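PDB 4L9P: CaaX farnesyltransferase beta subunit Ram1 from Aspergillus fumigatus, which probably catalyses, as the zinc-binding, peptide-binding partner of an alpha subunit, the transfer of a farnesyl group from farnesyl diphosphate to a cysteine near a protein's C terminus. Local coordinates for residues 443-448 with 489-494; 472-477 with 485-490. One frame throughout, in Å; residues are numbered along the deposited sequence. Where two conformers were deposited one is given.

Contact 1: 443-448 with 489-494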
# COMPACT_ATOMS: atom_id res chain seq x y z
N THR B 443 -14.93 -8.27 0.31
CA THR B 443 -15.18 -7.23 1.33
C THR B 443 -16.55 -6.60 1.18
O THR B 443 -17.25 -6.35 2.16
CB THR B 443 -14.12 -6.10 1.17
OG1 THR B 443 -12.83 -6.65 1.42
CG2 THR B 443 -14.38 -4.86 2.08
N VAL B 444 -16.95 -6.33 -0.07
CA VAL B 444 -18.26 -5.68 -0.26
C VAL B 444 -19.44 -6.58 0.10
O VAL B 444 -20.56 -6.08 0.27
CB VAL B 444 -18.49 -5.12 -1.68
CG1 VAL B 444 -17.38 -4.16 -2.14
CG2 VAL B 444 -18.71 -6.16 -2.71
N GLN B 445 -19.18 -7.86 0.20
CA GLN B 445 -20.25 -8.83 0.47
C GLN B 445 -20.45 -9.11 1.94
O GLN B 445 -21.31 -9.95 2.27
CB GLN B 445 -19.93 -10.11 -0.28
CG GLN B 445 -19.86 -9.90 -1.76
CD GLN B 445 -19.34 -11.14 -2.51
OE1 GLN B 445 -18.67 -12.01 -1.93
NE2 GLN B 445 -19.60 -11.19 -3.81
N TYR B 446 -19.69 -8.50 2.85
CA TYR B 446 -19.82 -8.76 4.28
C TYR B 446 -19.83 -7.50 5.09
O TYR B 446 -19.17 -6.50 4.72
CB TYR B 446 -18.62 -9.62 4.80
CG TYR B 446 -18.70 -10.99 4.19
CD1 TYR B 446 -19.51 -11.95 4.80
CD2 TYR B 446 -18.05 -11.31 2.99
CE1 TYR B 446 -19.74 -13.18 4.19
CE2 TYR B 446 -18.21 -12.56 2.35
CZ TYR B 446 -19.09 -13.46 2.94
OH TYR B 446 -19.35 -14.65 2.32
N TYR B 447 -20.53 -7.56 6.22
CA TYR B 447 -20.27 -6.65 7.35
C TYR B 447 -19.05 -7.24 8.08
O TYR B 447 -19.10 -8.43 8.50
CB TYR B 447 -21.47 -6.71 8.32
CG TYR B 447 -22.78 -6.20 7.73
CD1 TYR B 447 -23.02 -4.85 7.64
CD2 TYR B 447 -23.80 -7.08 7.33
CE1 TYR B 447 -24.22 -4.36 7.13
CE2 TYR B 447 -25.00 -6.62 6.80
CZ TYR B 447 -25.20 -5.25 6.70
OH TYR B 447 -26.39 -4.77 6.19
N HIS B 448 -17.97 -6.46 8.21
CA HIS B 448 -16.82 -6.91 8.99
C HIS B 448 -16.74 -5.93 10.16
O HIS B 448 -16.71 -4.71 9.96
CB HIS B 448 -15.53 -6.74 8.13
CG HIS B 448 -15.38 -7.82 7.09
ND1 HIS B 448 -15.25 -9.17 7.41
CD2 HIS B 448 -15.29 -7.74 5.73
CE1 HIS B 448 -15.12 -9.86 6.28
NE2 HIS B 448 -15.13 -9.02 5.24
N ASP B 489 -22.38 -14.94 -6.91
CA ASP B 489 -20.99 -14.38 -6.95
C ASP B 489 -20.38 -14.37 -5.53
O ASP B 489 -19.29 -13.79 -5.36
CB ASP B 489 -21.07 -12.92 -7.43
CG ASP B 489 -21.62 -12.77 -8.83
OD1 ASP B 489 -21.46 -13.70 -9.70
OD2 ASP B 489 -22.20 -11.69 -9.09
N ARG B 490 -21.07 -14.86 -4.48
CA ARG B 490 -20.55 -14.73 -3.11
C ARG B 490 -19.27 -15.52 -2.87
O ARG B 490 -19.15 -16.68 -3.21
CB ARG B 490 -21.64 -15.16 -2.09
CG ARG B 490 -21.11 -15.02 -0.64
CD ARG B 490 -22.21 -15.16 0.41
NE ARG B 490 -23.15 -14.04 0.32
CZ ARG B 490 -22.91 -12.82 0.83
NH1 ARG B 490 -21.80 -12.63 1.57
NH2 ARG B 490 -23.75 -11.80 0.63
N LEU B 491 -18.29 -14.79 -2.30
CA LEU B 491 -17.02 -15.38 -1.93
C LEU B 491 -16.93 -15.59 -0.44
O LEU B 491 -17.72 -15.04 0.33
CB LEU B 491 -15.92 -14.35 -2.37
CG LEU B 491 -15.89 -14.06 -3.88
CD1 LEU B 491 -14.81 -12.97 -4.18
CD2 LEU B 491 -15.61 -15.33 -4.69
N VAL B 492 -15.95 -16.39 -0.03
CA VAL B 492 -15.70 -16.61 1.39
C VAL B 492 -15.23 -15.31 2.03
O VAL B 492 -14.48 -14.57 1.42
CB VAL B 492 -14.65 -17.74 1.49
CG1 VAL B 492 -13.98 -17.85 2.80
CG2 VAL B 492 -15.22 -19.07 0.92
N PRO B 493 -15.65 -15.00 3.27
CA PRO B 493 -15.17 -13.76 3.94
C PRO B 493 -13.67 -13.89 4.30
O PRO B 493 -13.18 -14.98 4.65
CB PRO B 493 -16.03 -13.66 5.21
CG PRO B 493 -16.51 -15.10 5.45
CD PRO B 493 -16.59 -15.80 4.07
N PHE B 494 -12.93 -12.77 4.18
CA PHE B 494 -11.54 -12.70 4.62
C PHE B 494 -11.40 -11.73 5.79
O PHE B 494 -12.12 -10.73 5.89
CB PHE B 494 -10.65 -12.22 3.48
CG PHE B 494 -9.95 -13.29 2.70
CD1 PHE B 494 -10.49 -14.59 2.56
CD2 PHE B 494 -8.74 -12.97 2.11
CE1 PHE B 494 -9.80 -15.56 1.81
CE2 PHE B 494 -8.04 -13.91 1.37
CZ PHE B 494 -8.56 -15.24 1.20
O HOH W 1 -14.24 -10.47 2.99
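Q445 and Y446, where helix 431-444 gives way to strand 446-449, hold the irregular chain 489-494 by side-chain-to-backbone hydrogen bonds and a sandwiched ring. The Q445 amide uses both its ends: OE1 accepts from L491 N at 2.8 Å, almost straight at 176°, and NE2 donates to D489 O at 3.0 Å from above that carbonyl's plane. Glutamine suits this place because one flat group supplies both an acceptor and a donor. The Y446 hydroxyl donates to L491 O at 2.6 Å, nearly along the C=O axis. P493 CB lies over the centre of one face of the tyrosine ring, 3.6 Å from the centroid, in a CH-pi contact. On the opposite face R490 NH1 sits toward the rim, an off-centre cation-pi contact with the guanidinium plane turned 83° to the ring. NH1 also donates to Q445 O at 2.8 Å, while E487 forms a salt bridge with R490 NE. A water joins H448 NE2 to F494 N. L491 packs back on helix 431-444. Away from the zinc and isoprenoid sites, the contact ties an extended connection to the junction of helix 431-444 and strand 446-449 in the prenyltransferase alpha-alpha toroid.

Contact 2: 472-477 with 485-490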
# COMPACT_ATOMS: atom_id res chain seq x y z
N ASN B 472 -23.59 -9.35 3.91
CA ASN B 472 -24.36 -8.20 3.45
C ASN B 472 -24.96 -8.63 2.11
O ASN B 472 -24.29 -8.67 1.08
CB ASN B 472 -23.46 -6.98 3.31
CG ASN B 472 -24.26 -5.75 3.26
OD1 ASN B 472 -25.45 -5.82 3.05
ND2 ASN B 472 -23.65 -4.61 3.48
N PHE B 473 -26.22 -9.03 2.18
CA PHE B 473 -26.84 -9.76 1.10
C PHE B 473 -27.07 -8.94 -0.15
O PHE B 473 -27.33 -7.73 -0.09
CB PHE B 473 -28.21 -10.34 1.57
CG PHE B 473 -28.09 -11.51 2.49
CD1 PHE B 473 -27.34 -12.63 2.13
CD2 PHE B 473 -28.71 -11.49 3.75
CE1 PHE B 473 -27.26 -13.78 2.96
CE2 PHE B 473 -28.62 -12.62 4.59
CZ PHE B 473 -27.87 -13.76 4.18
N ALA B 474 -27.08 -9.61 -1.29
CA ALA B 474 -27.37 -8.95 -2.58
C ALA B 474 -28.68 -8.16 -2.48
O ALA B 474 -29.67 -8.66 -1.89
CB ALA B 474 -27.47 -10.00 -3.68
N SER B 475 -28.68 -6.97 -3.07
CA SER B 475 -29.81 -6.05 -2.94
C SER B 475 -30.78 -6.11 -4.11
O SER B 475 -30.51 -6.77 -5.15
CB SER B 475 -29.24 -4.62 -2.87
OG SER B 475 -28.35 -4.48 -1.78
N ASP B 476 -31.90 -5.39 -3.97
CA ASP B 476 -32.83 -5.20 -5.07
C ASP B 476 -33.10 -3.70 -5.09
O ASP B 476 -33.10 -3.05 -4.06
CB ASP B 476 -34.12 -6.02 -4.81
CG ASP B 476 -35.01 -6.00 -5.98
OD1 ASP B 476 -34.62 -6.53 -7.06
OD2 ASP B 476 -36.12 -5.47 -5.84
N GLY B 477 -33.29 -3.10 -6.24
CA GLY B 477 -33.64 -1.69 -6.22
C GLY B 477 -32.41 -0.79 -6.21
O GLY B 477 -31.25 -1.22 -6.11
N PHE B 485 -23.63 -7.32 -6.79
CA PHE B 485 -23.28 -8.71 -7.14
C PHE B 485 -24.56 -9.58 -6.96
O PHE B 485 -25.50 -9.17 -6.29
CB PHE B 485 -22.16 -9.19 -6.18
CG PHE B 485 -22.50 -8.96 -4.74
CD1 PHE B 485 -23.22 -9.92 -4.01
CD2 PHE B 485 -22.12 -7.78 -4.11
CE1 PHE B 485 -23.62 -9.67 -2.68
CE2 PHE B 485 -22.53 -7.51 -2.77
CZ PHE B 485 -23.27 -8.48 -2.07
N THR B 486 -24.50 -10.77 -7.50
CA THR B 486 -25.58 -11.75 -7.17
C THR B 486 -25.08 -12.66 -6.04
O THR B 486 -23.85 -12.76 -5.76
CB THR B 486 -25.91 -12.66 -8.36
OG1 THR B 486 -24.83 -13.61 -8.54
CG2 THR B 486 -26.23 -11.87 -9.62
N GLU B 487 -25.98 -13.38 -5.37
CA GLU B 487 -25.50 -14.34 -4.37
C GLU B 487 -24.70 -15.47 -4.98
O GLU B 487 -23.84 -16.02 -4.33
CB GLU B 487 -26.68 -14.87 -3.54
CG GLU B 487 -27.18 -13.74 -2.59
CD GLU B 487 -26.12 -13.43 -1.56
OE1 GLU B 487 -25.37 -14.36 -1.17
OE2 GLU B 487 -26.04 -12.24 -1.14
N ASN B 488 -24.93 -15.77 -6.27
CA ASN B 488 -24.09 -16.72 -6.98
C ASN B 488 -22.62 -16.25 -7.06
O ASN B 488 -21.74 -17.08 -7.26
CB ASN B 488 -24.60 -16.95 -8.39
CG ASN B 488 -25.56 -18.12 -8.50
OD1 ASN B 488 -26.03 -18.68 -7.51
ND2 ASN B 488 -25.79 -18.51 -9.74
N ASP B 489 -22.38 -14.94 -6.91
CA ASP B 489 -20.99 -14.38 -6.95
C ASP B 489 -20.38 -14.37 -5.53
O ASP B 489 -19.29 -13.79 -5.36
CB ASP B 489 -21.07 -12.92 -7.43
CG ASP B 489 -21.62 -12.77 -8.83
OD1 ASP B 489 -21.46 -13.70 -9.70
OD2 ASP B 489 -22.20 -11.69 -9.09
N ARG B 490 -21.07 -14.86 -4.48
CA ARG B 490 -20.55 -14.73 -3.11
C ARG B 490 -19.27 -15.52 -2.87
O ARG B 490 -19.15 -16.68 -3.21
CB ARG B 490 -21.64 -15.16 -2.09
CG ARG B 490 -21.11 -15.02 -0.64
CD ARG B 490 -22.21 -15.16 0.41
NE ARG B 490 -23.15 -14.04 0.32
CZ ARG B 490 -22.91 -12.82 0.83
NH1 ARG B 490 -21.80 -12.63 1.57
NH2 ARG B 490 -23.75 -11.80 0.63
O HOH W 2 -28.17 -8.11 -6.52
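A474 and E487 make the stronger of the two hydrogen bonds across this contact: A474 N donates to E487 OE2 at 2.8 Å, using the anti lone pair of that oxygen. The charged interactions centre on the same carboxylate. R490 grips it side-on, with NE 2.7 Å from E487 OE1 and NH2 2.9 Å from E487 OE2, each oxygen using its syn lone pair and lying close to the guanidinium plane. This salt bridge fixes the rotation of the carboxylate, and with two donors on OE2 a deprotonated glutamate is the likely form. R490 NH2 also reaches N472 O at 3.2 Å, a weak hydrogen bond.

The rest is packing. The F473 ring turns its edge to the carboxylate, CD1 lying 3.5 Å from E487 OE2. F485 has CG between its backbone N and carbonyl carbon (chi1 51°), and the far end of its ring meets segment 472-477: CE1 is 4.0 Å from A474 CB, and CZ meets N472 O edge-on. Alanine offers a small methyl group that fits beside both F485 and E487.

Within 485-490, T486 N donates to D489 OD2 at 2.9 Å and D489 N returns a weak bond to T486 OG1. Threonine and aspartate suit these positions because each side chain accepts from the other's backbone N, the reciprocal pattern of a capping box, here at the start of the 3-10 turn 487-489.

From the N terminus the chain leaves helix 431-444, runs through strand 446-449 and later returns antiparallel to it as strand 468-471. It continues into 472-477 and, after a short excursion, reaches 485-490 and 489-494 before helix 502-513. Contact 1 closes the long loop between helix 431-444 and the late connection; contact 2 closes a much shorter loop that lies within that span. Their second segments overlap at D489 and R490, so the arginine serves both. The contacts also touch through Q445: its O probably accepts from N472 N, linking the two first segments, and its CG packs on F485 CZ. Contact 1 ties the late connection to helix 431-444 and strand 446-449; contact 2 folds that connection back on itself.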